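Local coordinates for protein Chains: A (Unidentified, PDB 6ZM9) that cleaves S-adenosylmethionine as a phage-encoded SAM lyase, probably releasing 5'-methylthioadenosine, the product bound here beside a proline, at residues G9-V21 against F102-R114. Numbering follows the deposited sequence. Where two conformers were deposited one is given.
Sequences GGFSARIFVGLNV and FKQESVIVEIQER. With PRO (proline), chain E; MTA (5'-deoxy-5'-methylthioadenosine), chain F.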
ATOM      1  N   GLY A   9       8.205 -19.545   1.530  1.00 33.23           N
ATOM      2  CA  GLY A   9       8.038 -19.026   2.863  1.00 32.75           C
ATOM      3  C   GLY A   9       7.197 -17.787   2.953  1.00 28.62           C
ATOM      4  O   GLY A   9       7.030 -17.236   4.045  1.00 33.19           O
ATOM      5  N   GLY A  10       6.677 -17.322   1.826  1.00 26.57           N
ATOM      6  CA  GLY A  10       5.805 -16.169   1.825  1.00 23.12           C
ATOM      7  C   GLY A  10       6.527 -14.870   2.091  1.00 18.66           C
ATOM      8  O   GLY A  10       6.048 -14.055   2.876  1.00 21.48           O
ATOM      9  N   PHE A  11       7.658 -14.639   1.433  1.00 17.58           N
ATOM     10  CA  PHE A  11       8.395 -13.401   1.627  1.00 15.91           C
ATOM     11  C   PHE A  11       7.886 -12.273   0.746  1.00 16.32           C
ATOM     12  O   PHE A  11       7.482 -12.489  -0.404  1.00 16.58           O
ATOM     13  CB  PHE A  11       9.886 -13.616   1.406  1.00 17.85           C
ATOM     14  CG  PHE A  11      10.464 -14.606   2.343  1.00 21.21           C
ATOM     15  CD1 PHE A  11      10.513 -14.337   3.700  1.00 24.36           C
ATOM     16  CD2 PHE A  11      10.882 -15.841   1.890  1.00 25.14           C
ATOM     17  CE1 PHE A  11      11.008 -15.281   4.587  1.00 26.87           C
ATOM     18  CE2 PHE A  11      11.392 -16.791   2.773  1.00 27.41           C
ATOM     19  CZ  PHE A  11      11.444 -16.511   4.120  1.00 29.04           C
ATOM     20  N   SER A  12       7.916 -11.070   1.301  1.00 14.37           N
ATOM     21  CA  SER A  12       7.636  -9.866   0.548  1.00 13.71           C
ATOM     22  C   SER A  12       8.440  -8.725   1.146  1.00 12.79           C
ATOM     23  O   SER A  12       9.003  -8.836   2.238  1.00 14.64           O
ATOM     24  CB  SER A  12       6.148  -9.542   0.564  1.00 15.17           C
ATOM     25  OG  SER A  12       5.707  -9.194   1.863  1.00 17.65           O
ATOM     26  N   ALA A  13       8.497  -7.614   0.412  1.00 12.07           N
ATOM     27  CA  ALA A  13       9.228  -6.454   0.875  1.00 12.36           C
ATOM     28  C   ALA A  13       8.565  -5.183   0.379  1.00 11.82           C
ATOM     29  O   ALA A  13       7.834  -5.180  -0.613  1.00 12.62           O
ATOM     30  CB  ALA A  13      10.669  -6.454   0.355  1.00 14.90           C
ATOM     31  N   ARG A  14       8.833  -4.098   1.098  0.51 12.02           N
ATOM     32  CA  ARG A  14       8.477  -2.747   0.688  0.51 12.96           C
ATOM     33  C   ARG A  14       9.729  -1.885   0.801  0.51 12.19           C
ATOM     34  O   ARG A  14      10.454  -1.961   1.797  0.51 14.81           O
ATOM     35  CB  ARG A  14       7.399  -2.143   1.600  0.51 17.11           C
ATOM     36  CG  ARG A  14       6.087  -2.879   1.618  0.51 22.00           C
ATOM     37  CD  ARG A  14       4.952  -1.960   2.085  0.51 28.98           C
ATOM     38  NE  ARG A  14       5.052  -1.595   3.498  0.51 33.19           N
ATOM     39  CZ  ARG A  14       4.277  -0.696   4.099  0.51 33.87           C
ATOM     40  NH1 ARG A  14       3.343  -0.043   3.417  0.51 33.06           N
ATOM     41  NH2 ARG A  14       4.443  -0.443   5.389  0.51 32.61           N
ATOM     42  N   ILE A  15       9.984  -1.068  -0.217  1.00 11.29           N
ATOM     43  CA  ILE A  15      11.115  -0.150  -0.224  1.00 11.10           C
ATOM     44  C   ILE A  15      10.589   1.251  -0.513  1.00 10.18           C
ATOM     45  O   ILE A  15       9.814   1.438  -1.451  1.00 11.96           O
ATOM     46  CB  ILE A  15      12.154  -0.550  -1.287  1.00 11.94           C
ATOM     47  CG1 ILE A  15      12.603  -2.001  -1.102  1.00 13.44           C
ATOM     48  CG2 ILE A  15      13.352   0.398  -1.262  1.00 12.63           C
ATOM     49  CD1 ILE A  15      13.543  -2.484  -2.189  1.00 17.71           C
ATOM     50  N   PHE A  16      11.011   2.229   0.290  1.00 10.17           N
ATOM     51  CA  PHE A  16      10.605   3.615   0.112  1.00  9.40           C
ATOM     52  C   PHE A  16      11.796   4.432  -0.361  1.00 10.76           C
ATOM     53  O   PHE A  16      12.817   4.503   0.342  1.00 12.31           O
ATOM     54  CB  PHE A  16      10.072   4.167   1.420  1.00 11.30           C
ATOM     55  CG  PHE A  16       8.827   3.486   1.906  1.00 11.48           C
ATOM     56  CD1 PHE A  16       8.883   2.332   2.668  1.00 13.66           C
ATOM     57  CD2 PHE A  16       7.592   4.006   1.586  1.00 14.12           C
ATOM     58  CE1 PHE A  16       7.714   1.718   3.125  1.00 14.89           C
ATOM     59  CE2 PHE A  16       6.410   3.411   2.052  1.00 14.92           C
ATOM     60  CZ  PHE A  16       6.467   2.276   2.821  1.00 15.43           C
ATOM     61  N   VAL A  17      11.649   5.064  -1.535  1.00 10.67           N
ATOM     62  CA  VAL A  17      12.713   5.834  -2.182  0.83 10.86           C
ATOM     63  C   VAL A  17      12.169   7.216  -2.526  1.00 10.98           C
ATOM     64  O   VAL A  17      11.206   7.320  -3.296  1.00 11.56           O
ATOM     65  CB  VAL A  17      13.207   5.175  -3.487  0.83 13.94           C
ATOM     66  CG1 VAL A  17      14.439   5.919  -4.013  0.83 13.04           C
ATOM     67  CG2 VAL A  17      13.514   3.698  -3.317  0.83 15.03           C
ATOM     68  N   GLY A  18      12.805   8.262  -2.012  1.00 11.47           N
ATOM     69  CA  GLY A  18      12.439   9.612  -2.370  1.00 10.53           C
ATOM     70  C   GLY A  18      13.029  10.075  -3.693  1.00 11.37           C
ATOM     71  O   GLY A  18      13.992   9.509  -4.224  1.00 12.59           O
ATOM     72  N   LEU A  19      12.434  11.143  -4.233  1.00 12.36           N
ATOM     73  CA  LEU A  19      12.768  11.653  -5.558  1.00 12.73           C
ATOM     74  C   LEU A  19      13.320  13.068  -5.513  1.00 13.81           C
ATOM     75  O   LEU A  19      13.694  13.611  -6.565  1.00 14.18           O
ATOM     76  CB  LEU A  19      11.553  11.581  -6.487  1.00 13.17           C
ATOM     77  CG  LEU A  19      11.008  10.157  -6.673  1.00 12.29           C
ATOM     78  CD1 LEU A  19       9.732  10.207  -7.473  1.00 13.75           C
ATOM     79  CD2 LEU A  19      12.011   9.233  -7.325  1.00 13.29           C
ATOM     80  N   ASN A  20      13.388  13.677  -4.333  1.00 14.56           N
ATOM     81  CA  ASN A  20      14.117  14.916  -4.149  1.00 15.52           C
ATOM     82  C   ASN A  20      15.567  14.595  -3.819  1.00 16.50           C
ATOM     83  O   ASN A  20      15.866  13.564  -3.208  1.00 16.62           O
ATOM     84  CB  ASN A  20      13.601  15.674  -2.922  1.00 15.41           C
ATOM     85  CG  ASN A  20      12.564  16.730  -3.244  1.00 16.73           C
ATOM     86  OD1 ASN A  20      11.774  16.599  -4.178  1.00 18.72           O
ATOM     87  ND2 ASN A  20      12.522  17.769  -2.413  1.00 19.68           N
ATOM     88  N   VAL A  21      16.455  15.520  -4.158  1.00 15.92           N
ATOM     89  CA  VAL A  21      17.803  15.578  -3.599  1.00 17.15           C
ATOM     90  C   VAL A  21      17.811  16.820  -2.720  1.00 18.62           C
ATOM     91  O   VAL A  21      17.726  17.947  -3.227  1.00 19.83           O
ATOM     92  CB  VAL A  21      18.877  15.617  -4.689  1.00 17.51           C
ATOM     93  CG1 VAL A  21      20.235  15.735  -4.036  1.00 21.23           C
ATOM     94  CG2 VAL A  21      18.788  14.360  -5.574  1.00 19.75           C
ATOM     95  N   PHE A 102      20.060   7.245  -6.531  1.00 12.53           N
ATOM     96  CA  PHE A 102      19.206   8.420  -6.417  1.00 13.01           C
ATOM     97  C   PHE A 102      19.739   9.429  -5.411  1.00 13.09           C
ATOM     98  O   PHE A 102      19.047  10.398  -5.095  1.00 14.69           O
ATOM     99  CB  PHE A 102      17.755   7.985  -6.216  1.00 13.06           C
ATOM    100  CG  PHE A 102      17.221   7.273  -7.423  1.00 11.52           C
ATOM    101  CD1 PHE A 102      16.918   7.986  -8.568  1.00 14.07           C
ATOM    102  CD2 PHE A 102      17.163   5.894  -7.476  1.00 10.94           C
ATOM    103  CE1 PHE A 102      16.495   7.348  -9.712  1.00 14.38           C
ATOM    104  CE2 PHE A 102      16.740   5.244  -8.641  1.00 12.61           C
ATOM    105  CZ  PHE A 102      16.405   5.975  -9.750  1.00 13.36           C
ATOM    106  N   LYS A 103      20.992   9.269  -4.981  1.00 13.12           N
ATOM    107  CA  LYS A 103      21.682  10.279  -4.180  1.00 14.47           C
ATOM    108  C   LYS A 103      20.922  10.594  -2.898  1.00 14.39           C
ATOM    109  O   LYS A 103      20.860  11.749  -2.462  1.00 17.00           O
ATOM    110  CB  LYS A 103      21.956  11.548  -4.989  1.00 16.40           C
ATOM    111  CG  LYS A 103      22.799  11.304  -6.222  1.00 18.13           C
ATOM    112  CD  LYS A 103      23.058  12.616  -6.943  1.00 23.55           C
ATOM    113  CE  LYS A 103      23.930  12.475  -8.156  1.00 32.00           C
ATOM    114  NZ  LYS A 103      24.110  13.822  -8.782  1.00 37.26           N
ATOM    115  N   GLN A 104      20.347   9.559  -2.289  1.00 13.22           N
ATOM    116  CA  GLN A 104      19.453   9.736  -1.151  1.00 13.49           C
ATOM    117  C   GLN A 104      20.166   9.656   0.192  1.00 13.02           C
ATOM    118  O   GLN A 104      21.115   8.895   0.377  1.00 13.45           O
ATOM    119  CB  GLN A 104      18.356   8.665  -1.180  1.00 12.86           C
ATOM    120  CG  GLN A 104      17.465   8.772  -2.392  1.00 13.47           C
ATOM    121  CD  GLN A 104      16.660  10.037  -2.355  1.00 14.08           C
ATOM    122  OE1 GLN A 104      15.808  10.212  -1.486  1.00 15.23           O
ATOM    123  NE2 GLN A 104      16.928  10.939  -3.285  1.00 14.61           N
ATOM    124  N   GLU A 105      19.638  10.409   1.158  1.00 13.44           N
ATOM    125  CA  GLU A 105      20.139  10.326   2.524  1.00 14.69           C
ATOM    126  C   GLU A 105      19.734   9.011   3.175  1.00 13.26           C
ATOM    127  O   GLU A 105      20.519   8.414   3.923  1.00 15.43           O
ATOM    128  CB  GLU A 105      19.644  11.485   3.386  0.65 16.85           C
ATOM    129  CG  GLU A 105      20.335  11.482   4.742  0.65 22.77           C
ATOM    130  CD  GLU A 105      19.867  12.571   5.675  0.65 25.86           C
ATOM    131  OE1 GLU A 105      18.659  12.651   5.974  0.65 28.95           O
ATOM    132  OE2 GLU A 105      20.732  13.333   6.132  0.65 27.51           O
ATOM    133  N   SER A 106      18.507   8.557   2.923  1.00 14.00           N
ATOM    134  CA  SER A 106      17.944   7.380   3.574  0.71 15.62           C
ATOM    135  C   SER A 106      16.985   6.678   2.624  1.00 13.74           C
ATOM    136  O   SER A 106      16.196   7.353   1.955  1.00 15.83           O
ATOM    137  CB  SER A 106      17.125   7.856   4.783  0.71 21.32           C
ATOM    138  OG  SER A 106      16.586   6.789   5.541  0.71 27.22           O
ATOM    139  N   VAL A 107      17.006   5.342   2.623  1.00 12.25           N
ATOM    140  CA  VAL A 107      16.007   4.492   1.976  1.00 11.03           C
ATOM    141  C   VAL A 107      15.495   3.538   3.049  1.00 11.83           C
ATOM    142  O   VAL A 107      16.291   2.966   3.804  1.00 15.50           O
ATOM    143  CB  VAL A 107      16.612   3.723   0.787  1.00 12.26           C
ATOM    144  CG1 VAL A 107      15.732   2.578   0.325  1.00 13.37           C
ATOM    145  CG2 VAL A 107      16.854   4.673  -0.381  1.00 13.08           C
ATOM    146  N   ILE A 108      14.180   3.358   3.138  1.00 10.63           N
ATOM    147  CA  ILE A 108      13.596   2.442   4.119  1.00 11.26           C
ATOM    148  C   ILE A 108      13.239   1.129   3.439  1.00 12.39           C
ATOM    149  O   ILE A 108      12.610   1.125   2.372  1.00 12.51           O
ATOM    150  CB  ILE A 108      12.356   3.052   4.803  1.00 11.90           C
ATOM    151  CG1 ILE A 108      12.752   4.280   5.613  1.00 14.09           C
ATOM    152  CG2 ILE A 108      11.664   1.995   5.663  1.00 14.17           C
ATOM    153  CD1 ILE A 108      11.559   5.100   6.086  1.00 17.84           C
ATOM    154  N   VAL A 109      13.610   0.016   4.071  1.00 12.18           N
ATOM    155  CA  VAL A 109      13.318  -1.329   3.588  1.00 12.97           C
ATOM    156  C   VAL A 109      12.583  -2.080   4.692  1.00 12.89           C
ATOM    157  O   VAL A 109      13.034  -2.106   5.845  1.00 16.32           O
ATOM    158  CB  VAL A 109      14.608  -2.078   3.211  1.00 14.96           C
ATOM    159  CG1 VAL A 109      14.294  -3.520   2.847  1.00 17.13           C
ATOM    160  CG2 VAL A 109      15.313  -1.390   2.078  1.00 16.22           C
ATOM    161  N   GLU A 110      11.467  -2.704   4.344  1.00 13.50           N
ATOM    162  CA  GLU A 110      10.722  -3.559   5.258  1.00 13.96           C
ATOM    163  C   GLU A 110      10.651  -4.947   4.637  1.00 13.74           C
ATOM    164  O   GLU A 110      10.262  -5.083   3.474  1.00 17.28           O
ATOM    165  CB  GLU A 110       9.313  -2.993   5.464  1.00 17.44           C
ATOM    166  CG  GLU A 110       8.496  -3.702   6.521  1.00 24.35           C
ATOM    167  CD  GLU A 110       7.105  -3.107   6.690  1.00 31.25           C
ATOM    168  OE1 GLU A 110       6.941  -2.158   7.492  1.00 36.78           O
ATOM    169  OE2 GLU A 110       6.172  -3.593   6.011  1.00 35.31           O
ATOM    170  N   ILE A 111      11.007  -5.973   5.414  1.00 13.69           N
ATOM    171  CA  ILE A 111      10.937  -7.370   4.983  1.00 14.19           C
ATOM    172  C   ILE A 111       9.832  -8.050   5.781  1.00 13.56           C
ATOM    173  O   ILE A 111       9.816  -7.958   7.014  1.00 15.44           O
ATOM    174  CB  ILE A 111      12.249  -8.120   5.277  1.00 17.99           C
ATOM    175  CG1 ILE A 111      13.445  -7.433   4.632  1.00 24.58           C
ATOM    176  CG2 ILE A 111      12.121  -9.579   4.857  1.00 20.82           C
ATOM    177  CD1 ILE A 111      13.351  -7.372   3.202  1.00 24.18           C
ATOM    178  N   GLN A 112       8.950  -8.765   5.089  0.57 14.03           N
ATOM    179  CA  GLN A 112       7.864  -9.494   5.719  0.57 14.09           C
ATOM    180  C   GLN A 112       7.930 -10.975   5.374  0.57 14.10           C
ATOM    181  O   GLN A 112       8.446 -11.374   4.325  0.57 14.39           O
ATOM    182  CB  GLN A 112       6.507  -8.936   5.268  0.57 16.08           C
ATOM    183  CG  GLN A 112       6.298  -7.488   5.679  0.57 20.22           C
ATOM    184  CD  GLN A 112       4.984  -6.943   5.203  0.57 26.09           C
ATOM    185  OE1 GLN A 112       4.018  -7.688   5.021  0.57 28.28           O
ATOM    186  NE2 GLN A 112       4.929  -5.632   4.995  0.57 29.90           N
ATOM    187  N   GLU A 113       7.402 -11.788   6.286  1.00 14.62           N
ATOM    188  CA  GLU A 113       7.229 -13.225   6.091  1.00 16.14           C
ATOM    189  C   GLU A 113       5.780 -13.517   6.473  1.00 16.17           C
ATOM    190  O   GLU A 113       5.393 -13.345   7.634  1.00 16.35           O
ATOM    191  CB  GLU A 113       8.201 -14.031   6.952  1.00 18.37           C
ATOM    192  CG  GLU A 113       8.077 -15.536   6.751  1.00 25.56           C
ATOM    193  CD  GLU A 113       9.164 -16.337   7.451  1.00 33.51           C
ATOM    194  OE1 GLU A 113      10.002 -15.734   8.155  1.00 33.88           O
ATOM    195  OE2 GLU A 113       9.174 -17.577   7.290  1.00 40.46           O
ATOM    196  N   ARG A 114       4.979 -13.940   5.498  0.53 17.58           N
ATOM    197  CA  ARG A 114       3.531 -14.082   5.681  0.53 19.48           C
ATOM    198  C   ARG A 114       2.907 -12.821   6.274  0.53 17.08           C
ATOM    199  O   ARG A 114       1.980 -12.880   7.089  0.53 17.73           O
ATOM    200  CB  ARG A 114       3.188 -15.312   6.520  0.53 24.64           C
ATOM    201  CG  ARG A 114       3.787 -16.598   5.980  0.53 31.81           C
ATOM    202  CD  ARG A 114       3.343 -17.812   6.789  0.53 39.60           C
ATOM    203  NE  ARG A 114       1.891 -17.982   6.788  0.53 47.27           N
ATOM    204  CZ  ARG A 114       1.103 -17.805   7.849  0.53 51.31           C
ATOM    205  NH1 ARG A 114       1.610 -17.448   9.023  0.53 52.72           N
ATOM    206  NH2 ARG A 114      -0.203 -17.989   7.729  0.53 51.82           N
TER
HETATM  207  N   PRO E 204      14.771  12.449  -0.408  0.84 20.08           N
HETATM  208  CA  PRO E 204      15.546  13.585   0.093  0.84 20.00           C
HETATM  209  C   PRO E 204      17.040  13.320   0.156  0.84 18.37           C
HETATM  210  O   PRO E 204      17.848  14.253   0.048  0.84 20.12           O
HETATM  211  CB  PRO E 204      15.010  13.751   1.513  0.84 30.13           C
HETATM  212  CG  PRO E 204      14.448  12.353   1.847  0.84 27.28           C
HETATM  213  CD  PRO E 204      14.520  11.478   0.665  0.84 26.12           C
HETATM  214  OXT PRO E 204      17.455  12.179   0.346  0.84 18.14           O
HETATM  215  CS  MTA F 205      13.257   7.643   3.741  1.00 14.71           C
HETATM  216  S5' MTA F 205      12.802   9.147   2.940  1.00 13.84           S
HETATM  217  C5' MTA F 205      11.990   8.513   1.461  1.00 12.53           C
HETATM  218  C4' MTA F 205      10.492   8.312   1.570  1.00 12.04           C
HETATM  219  O4' MTA F 205      10.219   7.380   2.629  1.00 11.58           O
HETATM  220  C2' MTA F 205       8.370   8.893   2.440  1.00 11.25           C
HETATM  221  O2' MTA F 205       7.567   8.539   1.326  1.00 11.88           O
HETATM  222  C3' MTA F 205       9.650   9.543   1.907  1.00 11.70           C
HETATM  223  O3' MTA F 205       9.422  10.389   0.793  1.00 12.81           O
HETATM  224  C1' MTA F 205       8.918   7.639   3.139  1.00 11.07           C
HETATM  225  N9  MTA F 205       9.000   7.776   4.585  1.00 11.14           N
HETATM  226  C8  MTA F 205      10.001   8.336   5.338  1.00 12.30           C
HETATM  227  N7  MTA F 205       9.834   8.219   6.634  1.00 13.43           N
HETATM  228  C5  MTA F 205       8.629   7.537   6.746  1.00 11.51           C
HETATM  229  C6  MTA F 205       7.922   7.029   7.854  1.00 13.02           C
HETATM  230  N6  MTA F 205       8.339   7.129   9.124  1.00 13.16           N
HETATM  231  N1  MTA F 205       6.774   6.351   7.606  1.00 13.22           N
HETATM  232  C2  MTA F 205       6.378   6.194   6.337  1.00 12.11           C
HETATM  233  N3  MTA F 205       6.970   6.605   5.220  1.00 11.08           N
HETATM  234  C4  MTA F 205       8.102   7.275   5.489  1.00 10.98           C
HETATM  235  O   HOH W   1      14.968   7.883  -0.308  1.00 16.38           O
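Q104 reaches N20 with its terminal amide, and both hydrogens of NE2 are used: one runs to N20 O at 2.8 Å, the other to F102 O at an N-H...O angle of 174°, and both acceptors lie in the amide plane. The chain bends at chi2 (-66°), which brings the amide back to the strand. Its OE1 accepts from a water that also donates to S106 O and takes the N-H of G18, so this water bridges the strands where direct pairing stops. N20 O also accepts a hydrogen bond from the nitrogen of the bound proline, whose OXT is held by E105 N at 2.9 Å; E69 OE1 and G22 N are also hydrogen-bonded to the proline.

From F11 to F16 the pairing is antiparallel: the N-H and C=O of S12 and R14 are bonded to Q112 and E110, F16 N meets I108 O at 2.8 Å, and the return bond from I108 N is weak. Just beyond it, R114 N bonds to G10 O. Beside this pairing, R14 NE gives E110 OE2 a weak hydrogen bond (3.4 Å, N-H...O 145°) as part of a salt bridge, and the same oxygen accepts Q112 NE2 at 2.6 Å. F16 CZ lies over the guanidinium of R14, while F16 CB touches MTA O4' at 3.4 Å and I108 CD1 approaches the adenine, so this face of the sheet lines the methylthioadenosine pocket.

On the other face I15 CG2 meets V107 CG1 at 3.6 Å, with I15 and V109 packing against helix 84-101. Strand 11-21 is flanked by 106-113 and by 66-77, where A13 and I15 make backbone bonds with I76 and I74, and 116-124 pairs with the far edge of 106-113.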